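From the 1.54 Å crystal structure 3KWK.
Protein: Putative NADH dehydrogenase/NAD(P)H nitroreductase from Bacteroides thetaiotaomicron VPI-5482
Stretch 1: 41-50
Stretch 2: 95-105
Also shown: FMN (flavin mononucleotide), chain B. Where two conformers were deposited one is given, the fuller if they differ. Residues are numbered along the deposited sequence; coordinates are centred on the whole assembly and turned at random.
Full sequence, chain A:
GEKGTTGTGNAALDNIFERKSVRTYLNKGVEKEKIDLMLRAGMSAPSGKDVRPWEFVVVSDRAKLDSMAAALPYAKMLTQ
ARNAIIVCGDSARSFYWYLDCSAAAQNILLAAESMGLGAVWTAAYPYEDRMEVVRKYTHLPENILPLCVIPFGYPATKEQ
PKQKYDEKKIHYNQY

Stretch 1 41-50: AGMSAPSGKD
Stretch 2 (95-105) FYWYLDCSAAA

Stretch 1 enters as the last part of a helix that begins earlier in the chain. Ala41 and Gly42 have helical phi/psi values of -62/-48 and -54/-46. Ser44 N donates to Ala41 O at 3.0 Å, and Ala45 N makes a weak bond to Gly42 O at 3.3 Å. The chain then extends through Ala45 (-56/156), Pro46 (-69/165), Ser47 (-154/125) and Gly48 (-52/123). Lys49 (56/20) and Asp50 (52/40) have positive phi, and Asp50 N returns to Ser47 O at 2.9 Å.

In stretch 2, Tyr96 (-94/7) is the N-cap residue of a helix that runs from Trp97 through Ala105 and beyond. Tyr96 O accepts from Leu99 N at 2.9 Å and from Asp100 N at 3.0 Å. Ala104 N donates to Asp100 O at 2.9 Å.

The stretches run in opposite directions. CA-CA distances set the register: Gly42 to Ala104 4.2 Å, Ser47 to Asp100 5.1 Å, Gly48 to Tyr96 6.0 Å. Together they bury 382 Å².

At the Gly42 end the packing is tight. Gly42 O lies 3.3 Å from Ala104 CB and makes a CA-H...O contact with Ala104 CA at 3.6 Å. Ala45 points toward the helix. Its CB is 4.0 Å from Ala103 CB, 4.1 Å from Ala104 CB and 3.6 Å from Ala104 N. Pro46, with a C-gamma endo ring, places CD 4.0 Å from Ala103 CB.

Asp100 is the polar centre. Its chi1 is m (-63°) and chi2 is 5°. The CA-to-CB bond points sideways, but the carboxylate comes nearer to stretch 1. Ser47, with chi1 t, donates from OG to Asp100 OD2 at 2.7 Å. Gly48 N donates to Asp100 OD1 at 2.9 Å and 170°, so this bond is nearly straight. One water donates to both Gly48 O and Asp100 OD2, at 2.7 Å each. The carboxylate thus holds the loop through a side chain, a backbone amide and a water.

Tyr96 points toward the loop, with chi1 m (-55°) and chi2 -76°. Its CD2 is 3.7 Å from Gly48 CA. An ideal CB on Gly48 would lie 2.3 Å from Tyr96 CD2, a clash, so the close approach depends on glycine. Lys49 (m, m, t, t) brings CG to 4.0 Å from Tyr96 CE2.

FMN adjoins the contact. Ser47 N donates to FMN O3' at 3.0 Å, while Asp100 OD1 is 3.3 Å from FMN C8M.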

# COMPACT_ATOMS: atom_id res chain seq x y z
N ALA A 41 2.22 3.11 -12.02
CA ALA A 41 2.63 2.99 -10.66
C ALA A 41 1.75 1.96 -9.88
O ALA A 41 2.25 1.05 -9.20
CB ALA A 41 2.63 4.37 -9.91
N GLY A 42 0.43 2.10 -10.05
CA GLY A 42 -0.51 1.15 -9.44
C GLY A 42 -0.21 -0.30 -9.81
O GLY A 42 -0.19 -1.17 -8.94
N MSE A 43 0.05 -0.54 -11.09
CA MSE A 43 0.32 -1.91 -11.57
C MSE A 43 1.67 -2.47 -11.08
O MSE A 43 1.88 -3.68 -11.15
CB MSE A 43 0.20 -1.98 -13.08
CG MSE A 43 -1.28 -1.99 -13.50
SE MSE A 43 -1.71 -1.96 -15.38
CE MSE A 43 -0.50 -0.56 -15.84
N SER A 44 2.55 -1.62 -10.51
CA SER A 44 3.89 -2.05 -10.03
C SER A 44 3.84 -2.57 -8.61
O SER A 44 4.87 -3.01 -8.10
CB SER A 44 4.86 -0.87 -10.08
OG SER A 44 4.93 -0.36 -11.41
N ALA A 45 2.67 -2.55 -8.00
CA ALA A 45 2.51 -3.11 -6.65
C ALA A 45 2.94 -4.59 -6.52
O ALA A 45 2.92 -5.38 -7.49
CB ALA A 45 1.02 -3.01 -6.21
N PRO A 46 3.29 -5.00 -5.29
CA PRO A 46 3.47 -6.42 -5.04
C PRO A 46 2.09 -7.09 -5.12
O PRO A 46 1.07 -6.39 -5.08
CB PRO A 46 4.01 -6.46 -3.60
CG PRO A 46 3.47 -5.20 -2.96
CD PRO A 46 3.53 -4.18 -4.07
N SER A 47 2.06 -8.42 -5.22
CA SER A 47 0.80 -9.16 -5.42
C SER A 47 0.88 -10.56 -4.90
O SER A 47 1.83 -11.24 -5.28
CB SER A 47 0.48 -9.22 -6.92
OG SER A 47 -0.74 -9.91 -7.18
N GLY A 48 -0.03 -10.96 -4.02
CA GLY A 48 -0.06 -12.34 -3.54
C GLY A 48 -0.08 -13.35 -4.67
O GLY A 48 -0.93 -13.28 -5.56
N LYS A 49 0.91 -14.26 -4.66
CA LYS A 49 1.13 -15.27 -5.70
C LYS A 49 1.29 -14.69 -7.10
O LYS A 49 1.12 -15.39 -8.10
CB LYS A 49 0.03 -16.32 -5.64
CG LYS A 49 -0.11 -16.98 -4.25
CD LYS A 49 0.99 -18.01 -3.94
CE LYS A 49 0.78 -18.63 -2.54
NZ LYS A 49 1.99 -19.34 -2.01
N ASP A 50 1.61 -13.41 -7.15
CA ASP A 50 1.75 -12.68 -8.41
C ASP A 50 0.57 -12.81 -9.34
O ASP A 50 0.68 -12.86 -10.57
CB ASP A 50 3.08 -13.04 -9.12
CG ASP A 50 3.54 -11.97 -10.08
OD1 ASP A 50 3.05 -10.84 -9.99
OD2 ASP A 50 4.38 -12.27 -11.00
N PHE A 95 -7.95 -14.07 -3.43
CA PHE A 95 -8.48 -13.65 -2.11
C PHE A 95 -7.54 -12.66 -1.40
O PHE A 95 -7.84 -12.23 -0.29
CB PHE A 95 -8.85 -14.84 -1.21
CG PHE A 95 -7.73 -15.84 -0.95
CD1 PHE A 95 -6.70 -15.51 -0.09
CD2 PHE A 95 -7.72 -17.10 -1.53
CE1 PHE A 95 -5.65 -16.37 0.18
CE2 PHE A 95 -6.71 -17.96 -1.26
CZ PHE A 95 -5.65 -17.58 -0.40
N TYR A 96 -6.43 -12.31 -2.04
CA TYR A 96 -5.60 -11.22 -1.53
C TYR A 96 -5.96 -9.90 -2.18
O TYR A 96 -5.27 -8.93 -1.96
CB TYR A 96 -4.13 -11.48 -1.83
CG TYR A 96 -3.53 -12.77 -1.35
CD1 TYR A 96 -3.21 -12.97 -0.03
CD2 TYR A 96 -3.17 -13.75 -2.25
CE1 TYR A 96 -2.62 -14.14 0.38
CE2 TYR A 96 -2.54 -14.90 -1.86
CZ TYR A 96 -2.25 -15.10 -0.56
OH TYR A 96 -1.60 -16.27 -0.21
N TRP A 97 -7.03 -9.85 -2.99
CA TRP A 97 -7.26 -8.71 -3.87
C TRP A 97 -7.19 -7.40 -3.14
O TRP A 97 -6.66 -6.46 -3.66
CB TRP A 97 -8.56 -8.85 -4.68
CG TRP A 97 -9.81 -8.73 -3.86
CD1 TRP A 97 -10.51 -9.74 -3.26
CD2 TRP A 97 -10.52 -7.53 -3.57
NE1 TRP A 97 -11.59 -9.25 -2.58
CE2 TRP A 97 -11.61 -7.88 -2.73
CE3 TRP A 97 -10.31 -6.20 -3.87
CZ2 TRP A 97 -12.47 -6.92 -2.21
CZ3 TRP A 97 -11.21 -5.24 -3.38
CH2 TRP A 97 -12.27 -5.62 -2.57
N TYR A 98 -7.82 -7.31 -1.95
CA TYR A 98 -7.95 -6.02 -1.24
C TYR A 98 -6.62 -5.60 -0.60
O TYR A 98 -6.42 -4.44 -0.31
CB TYR A 98 -9.06 -6.07 -0.20
CG TYR A 98 -9.08 -7.25 0.72
CD1 TYR A 98 -9.70 -8.43 0.35
CD2 TYR A 98 -8.50 -7.21 1.96
CE1 TYR A 98 -9.72 -9.56 1.20
CE2 TYR A 98 -8.53 -8.30 2.84
CZ TYR A 98 -9.13 -9.48 2.43
OH TYR A 98 -9.17 -10.56 3.29
N LEU A 99 -5.71 -6.53 -0.41
CA LEU A 99 -4.35 -6.23 0.07
C LEU A 99 -3.50 -5.74 -1.10
O LEU A 99 -2.93 -4.66 -1.05
CB LEU A 99 -3.74 -7.47 0.76
CG LEU A 99 -4.61 -8.17 1.85
CD1 LEU A 99 -3.90 -9.47 2.34
CD2 LEU A 99 -4.90 -7.18 3.00
N ASP A 100 -3.39 -6.54 -2.17
CA ASP A 100 -2.74 -6.12 -3.39
C ASP A 100 -3.23 -4.74 -3.83
O ASP A 100 -2.44 -3.86 -4.18
CB ASP A 100 -3.02 -7.06 -4.57
CG ASP A 100 -2.51 -8.49 -4.40
OD1 ASP A 100 -1.98 -8.87 -3.31
OD2 ASP A 100 -2.62 -9.20 -5.43
N CYS A 101 -4.56 -4.56 -3.87
CA CYS A 101 -5.12 -3.31 -4.38
C CYS A 101 -4.84 -2.15 -3.44
O CYS A 101 -4.81 -0.98 -3.88
CB CYS A 101 -6.61 -3.44 -4.61
SG CYS A 101 -7.02 -4.50 -6.01
N SER A 102 -4.70 -2.40 -2.13
CA SER A 102 -4.28 -1.33 -1.19
C SER A 102 -2.84 -0.90 -1.48
O SER A 102 -2.52 0.30 -1.44
CB SER A 102 -4.35 -1.87 0.23
OG SER A 102 -5.69 -1.99 0.65
N ALA A 103 -1.96 -1.86 -1.78
CA ALA A 103 -0.59 -1.51 -2.17
C ALA A 103 -0.60 -0.71 -3.52
O ALA A 103 0.12 0.26 -3.66
CB ALA A 103 0.31 -2.78 -2.25
N ALA A 104 -1.47 -1.12 -4.45
CA ALA A 104 -1.61 -0.44 -5.74
C ALA A 104 -2.11 0.98 -5.50
O ALA A 104 -1.60 1.95 -6.10
CB ALA A 104 -2.56 -1.18 -6.71
N ALA A 105 -3.11 1.11 -4.64
CA ALA A 105 -3.65 2.42 -4.36
C ALA A 105 -2.59 3.33 -3.75
O ALA A 105 -2.53 4.51 -4.10
CB ALA A 105 -4.87 2.31 -3.43
N1 FMN B . 6.12 -13.72 -1.08
C2 FMN B . 6.61 -14.76 -0.35
O2 FMN B . 7.75 -15.18 -0.59
N3 FMN B . 5.83 -15.35 0.64
C4 FMN B . 4.55 -14.93 0.93
O4 FMN B . 3.88 -15.49 1.85
C4A FMN B . 4.06 -13.86 0.17
N5 FMN B . 2.77 -13.40 0.38
C5A FMN B . 2.35 -12.24 -0.22
C6 FMN B . 1.10 -11.71 0.14
C7 FMN B . 0.70 -10.51 -0.43
C7M FMN B . -0.65 -9.87 -0.07
C8 FMN B . 1.49 -9.84 -1.34
C8M FMN B . 1.00 -8.53 -1.91
C9 FMN B . 2.71 -10.38 -1.70
C9A FMN B . 3.15 -11.58 -1.14
N10 FMN B . 4.37 -12.17 -1.51
C10 FMN B . 4.84 -13.25 -0.82
C1' FMN B . 5.23 -11.50 -2.52
C2' FMN B . 4.71 -11.77 -3.93
O2' FMN B . 4.96 -13.12 -4.32
C3' FMN B . 5.30 -10.77 -4.94
O3' FMN B . 4.86 -9.44 -4.64
C4' FMN B . 4.88 -11.08 -6.41
O4' FMN B . 5.48 -12.32 -6.81
C5' FMN B . 5.24 -9.97 -7.39
O5' FMN B . 6.66 -9.85 -7.34
P FMN B . 7.37 -8.44 -6.95
O1P FMN B . 7.01 -8.11 -5.49
O2P FMN B . 8.86 -8.83 -7.13
O3P FMN B . 6.91 -7.35 -7.89
O HOH W 1 -3.20 -11.79 -5.44